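Long-range contact in N-(5'-phosphoribosyl)anthranilate isomerase (Pyrococcus furiosus, PDB 4AAJ), which catalyses the isomerisation of N-(5-phospho-beta-D-ribosyl)anthranilate to 1-(2-carboxyphenylamino)-1-deoxy-D-ribulose 5-phosphate, the third step from chorismate to tryptophan: residues 164-178 with 189-201. Numbering follows the deposited sequence.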
# COMPACT_ATOMS: atom_id res chain seq x y z
N LEU A 164 0.22 17.93 2.33
CA LEU A 164 1.29 16.97 2.59
C LEU A 164 1.94 17.21 3.95
O LEU A 164 2.86 16.49 4.35
CB LEU A 164 2.37 17.08 1.51
CG LEU A 164 2.04 16.79 0.05
CD1 LEU A 164 3.21 17.20 -0.82
CD2 LEU A 164 1.70 15.33 -0.18
N ARG A 165 1.47 18.25 4.65
CA ARG A 165 2.05 18.64 5.93
C ARG A 165 1.82 17.61 7.04
O ARG A 165 2.73 17.34 7.81
CB ARG A 165 1.53 20.02 6.36
CG ARG A 165 2.19 21.19 5.64
CD ARG A 165 3.67 21.28 5.98
NE ARG A 165 3.89 21.52 7.41
CZ ARG A 165 4.97 21.13 8.08
NH1 ARG A 165 5.95 20.47 7.47
NH2 ARG A 165 5.07 21.40 9.38
N VAL A 166 0.61 17.06 7.12
CA VAL A 166 0.32 16.02 8.12
C VAL A 166 1.24 14.83 7.84
O VAL A 166 1.91 14.33 8.76
CB VAL A 166 -1.16 15.58 8.11
CG1 VAL A 166 -1.40 14.50 9.16
CG2 VAL A 166 -2.09 16.76 8.35
N SER A 167 1.29 14.42 6.57
CA SER A 167 2.11 13.28 6.15
C SER A 167 3.59 13.44 6.53
O SER A 167 4.19 12.52 7.08
CB SER A 167 1.94 12.99 4.65
OG SER A 167 0.65 12.46 4.41
N SER A 168 4.14 14.62 6.25
CA SER A 168 5.51 15.00 6.64
C SER A 168 5.85 14.70 8.09
O SER A 168 6.92 14.16 8.39
CB SER A 168 5.75 16.49 6.37
OG SER A 168 6.15 16.72 5.03
N LEU A 169 4.93 15.05 8.98
CA LEU A 169 5.14 14.95 10.42
C LEU A 169 4.90 13.56 10.99
O LEU A 169 5.54 13.15 11.97
CB LEU A 169 4.27 15.98 11.14
CG LEU A 169 4.53 17.44 10.76
CD1 LEU A 169 3.36 18.30 11.20
CD2 LEU A 169 5.84 17.96 11.33
N VAL A 170 3.97 12.82 10.39
CA VAL A 170 3.80 11.41 10.74
C VAL A 170 5.04 10.64 10.29
O VAL A 170 5.57 9.83 11.05
CB VAL A 170 2.51 10.78 10.14
CG1 VAL A 170 2.35 9.34 10.61
CG2 VAL A 170 1.27 11.58 10.54
N ALA A 171 5.50 10.93 9.08
CA ALA A 171 6.66 10.24 8.50
C ALA A 171 7.95 10.45 9.32
O ALA A 171 8.81 9.57 9.37
CB ALA A 171 6.87 10.65 7.05
N ARG A 172 8.04 11.61 9.97
CA ARG A 172 9.17 11.91 10.85
C ARG A 172 9.19 11.06 12.12
O ARG A 172 10.26 10.71 12.62
CB ARG A 172 9.19 13.40 11.21
CG ARG A 172 9.78 14.28 10.12
CD ARG A 172 9.89 15.73 10.59
NE ARG A 172 10.93 15.90 11.60
CZ ARG A 172 10.95 16.88 12.50
NH1 ARG A 172 9.98 17.79 12.53
NH2 ARG A 172 11.94 16.94 13.39
N LYS A 173 8.00 10.70 12.61
CA LYS A 173 7.87 9.91 13.83
C LYS A 173 7.94 8.40 13.58
O LYS A 173 8.50 7.67 14.40
CB LYS A 173 6.56 10.25 14.56
CG LYS A 173 6.57 11.59 15.29
CD LYS A 173 6.86 11.41 16.78
CE LYS A 173 6.85 12.74 17.51
NZ LYS A 173 7.30 12.60 18.92
N ILE A 174 7.37 7.94 12.47
CA ILE A 174 7.26 6.49 12.21
C ILE A 174 7.52 6.17 10.72
O ILE A 174 7.30 7.03 9.87
CB ILE A 174 5.89 5.93 12.64
CG1 ILE A 174 4.76 6.64 11.89
CG2 ILE A 174 5.68 6.07 14.14
CD1 ILE A 174 3.46 5.88 11.90
N PRO A 175 7.98 4.94 10.41
CA PRO A 175 8.11 4.59 8.99
C PRO A 175 6.73 4.58 8.35
O PRO A 175 5.82 3.99 8.91
CB PRO A 175 8.66 3.16 9.02
CG PRO A 175 9.23 2.99 10.39
CD PRO A 175 8.33 3.80 11.27
N VAL A 176 6.58 5.27 7.23
CA VAL A 176 5.32 5.24 6.48
C VAL A 176 5.55 5.06 4.98
O VAL A 176 6.58 5.47 4.44
CB VAL A 176 4.44 6.50 6.68
CG1 VAL A 176 4.12 6.75 8.14
CG2 VAL A 176 5.08 7.72 6.06
N ILE A 177 4.56 4.47 4.32
CA ILE A 177 4.48 4.48 2.86
C ILE A 177 3.39 5.47 2.54
O ILE A 177 2.33 5.43 3.14
CB ILE A 177 4.08 3.08 2.32
CG1 ILE A 177 5.00 1.99 2.87
CG2 ILE A 177 4.01 3.06 0.80
CD1 ILE A 177 6.45 2.12 2.48
N VAL A 178 3.65 6.40 1.62
CA VAL A 178 2.66 7.41 1.28
C VAL A 178 2.04 7.09 -0.09
O VAL A 178 2.72 6.62 -0.99
CB VAL A 178 3.26 8.83 1.40
CG1 VAL A 178 4.31 9.07 0.31
CG2 VAL A 178 2.18 9.90 1.39
N GLU A 189 8.94 15.49 -5.72
CA GLU A 189 8.57 16.58 -4.83
C GLU A 189 7.89 16.07 -3.56
O GLU A 189 8.20 16.53 -2.45
CB GLU A 189 7.67 17.59 -5.55
CG GLU A 189 7.51 18.93 -4.84
CD GLU A 189 8.83 19.66 -4.63
OE1 GLU A 189 9.72 19.58 -5.51
OE2 GLU A 189 8.97 20.34 -3.59
N VAL A 190 6.97 15.12 -3.72
CA VAL A 190 6.30 14.48 -2.59
C VAL A 190 7.35 13.88 -1.64
O VAL A 190 7.26 14.07 -0.42
CB VAL A 190 5.29 13.40 -3.05
CG1 VAL A 190 4.85 12.52 -1.88
CG2 VAL A 190 4.08 14.07 -3.69
N ILE A 191 8.33 13.18 -2.20
CA ILE A 191 9.39 12.55 -1.42
C ILE A 191 10.25 13.57 -0.65
O ILE A 191 10.64 13.32 0.49
CB ILE A 191 10.27 11.63 -2.29
CG1 ILE A 191 9.47 10.38 -2.69
CG2 ILE A 191 11.53 11.22 -1.55
CD1 ILE A 191 10.13 9.50 -3.72
N LYS A 192 10.52 14.71 -1.28
CA LYS A 192 11.31 15.77 -0.64
C LYS A 192 10.58 16.37 0.56
O LYS A 192 11.19 16.63 1.59
CB LYS A 192 11.69 16.87 -1.64
CG LYS A 192 12.88 16.54 -2.52
CD LYS A 192 13.45 17.78 -3.19
CE LYS A 192 12.73 18.16 -4.47
NZ LYS A 192 13.22 17.37 -5.64
N VAL A 193 9.27 16.57 0.43
CA VAL A 193 8.48 17.17 1.50
C VAL A 193 8.21 16.17 2.62
O VAL A 193 8.46 16.47 3.79
CB VAL A 193 7.15 17.75 0.97
CG1 VAL A 193 6.32 18.32 2.11
CG2 VAL A 193 7.42 18.82 -0.08
N VAL A 194 7.71 14.99 2.26
CA VAL A 194 7.26 14.00 3.24
C VAL A 194 8.41 13.20 3.84
O VAL A 194 8.38 12.83 5.02
CB VAL A 194 6.22 13.03 2.61
CG1 VAL A 194 5.72 12.03 3.64
CG2 VAL A 194 5.05 13.82 2.02
N LYS A 195 9.44 12.94 3.03
CA LYS A 195 10.54 12.05 3.41
C LYS A 195 10.06 10.72 4.00
O LYS A 195 10.39 10.36 5.13
CB LYS A 195 11.55 12.78 4.31
CG LYS A 195 12.48 13.69 3.51
CD LYS A 195 13.41 14.49 4.40
CE LYS A 195 14.25 15.46 3.59
NZ LYS A 195 13.41 16.53 2.96
N PRO A 196 9.25 9.98 3.23
CA PRO A 196 8.67 8.73 3.74
C PRO A 196 9.67 7.58 3.65
O PRO A 196 10.71 7.71 3.01
CB PRO A 196 7.51 8.49 2.78
CG PRO A 196 8.01 9.03 1.48
CD PRO A 196 8.87 10.23 1.83
N TYR A 197 9.32 6.45 4.26
CA TYR A 197 10.07 5.22 4.10
C TYR A 197 9.85 4.65 2.68
O TYR A 197 10.74 4.03 2.09
CB TYR A 197 9.69 4.21 5.19
CG TYR A 197 10.26 2.83 5.00
CD1 TYR A 197 11.58 2.54 5.35
CD2 TYR A 197 9.49 1.80 4.43
CE1 TYR A 197 12.11 1.27 5.16
CE2 TYR A 197 10.01 0.54 4.24
CZ TYR A 197 11.32 0.28 4.61
OH TYR A 197 11.84 -0.98 4.42
N GLY A 198 8.67 4.88 2.12
CA GLY A 198 8.38 4.45 0.75
C GLY A 198 7.19 5.14 0.12
O GLY A 198 6.52 5.97 0.74
N VAL A 199 6.96 4.82 -1.15
CA VAL A 199 5.82 5.36 -1.88
C VAL A 199 5.04 4.23 -2.53
O VAL A 199 5.59 3.16 -2.80
CB VAL A 199 6.23 6.38 -2.98
CG1 VAL A 199 6.70 7.69 -2.35
CG2 VAL A 199 7.29 5.81 -3.92
N ASP A 200 3.76 4.48 -2.77
CA ASP A 200 2.86 3.52 -3.36
C ASP A 200 2.10 4.20 -4.48
O ASP A 200 1.59 5.31 -4.31
CB ASP A 200 1.90 3.03 -2.27
CG ASP A 200 0.90 2.01 -2.77
OD1 ASP A 200 1.28 0.85 -2.96
OD2 ASP A 200 -0.28 2.38 -2.93
N VAL A 201 2.02 3.55 -5.64
CA VAL A 201 1.30 4.11 -6.79
C VAL A 201 0.50 3.04 -7.53
O VAL A 201 0.90 1.87 -7.55
CB VAL A 201 2.29 4.83 -7.75
CG1 VAL A 201 3.39 3.88 -8.21
CG2 VAL A 201 1.57 5.44 -8.95
O HOH W 1 8.61 7.49 7.09
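Strands 176-178 and 198-201 run parallel, Val178 N giving its hydrogen to Gly198 O (3.0 Å) and Asp200 N to Val178 O, while helices 165-173 and 189-194 cross outside them at -59°. This illustrates how a TIM barrel repeats its beta-alpha-beta units: neighbouring strands pair in the wall, and the helices leading into them pack obliquely outside it. Between the layers, Val178 CG1 meets Val199 CG1 at 3.8 Å and also touches Val190 CG1 and Pro196 CG. Val194 stands in the helix interface, CG1 anti to its own backbone nitrogen (chi1 -178°) and thereby laid against Ala171 CB (3.9 Å). Ser168 OG donates to Val193 O at 2.6 Å, approaching from above the carbonyl plane. With alanine in place of Ser168, Val193 O would probably lose its hydroxyl mate, leaving Leu164 and Ala171 packed on Val193 and Val194. Water 1 ties Ala171 O to Val176 N and accepts a weak bond from Tyr197 N. On the barrel's inner side Asp200, salt-bridged to Lys24, rests its CB on Ile177 CG2, near a bound sulfate. The other branch of Ile177 turns back over the glycine, where CD1 presses within 3.5 Å of Gly198 CA and meets the edge of the Tyr197 ring at CD2.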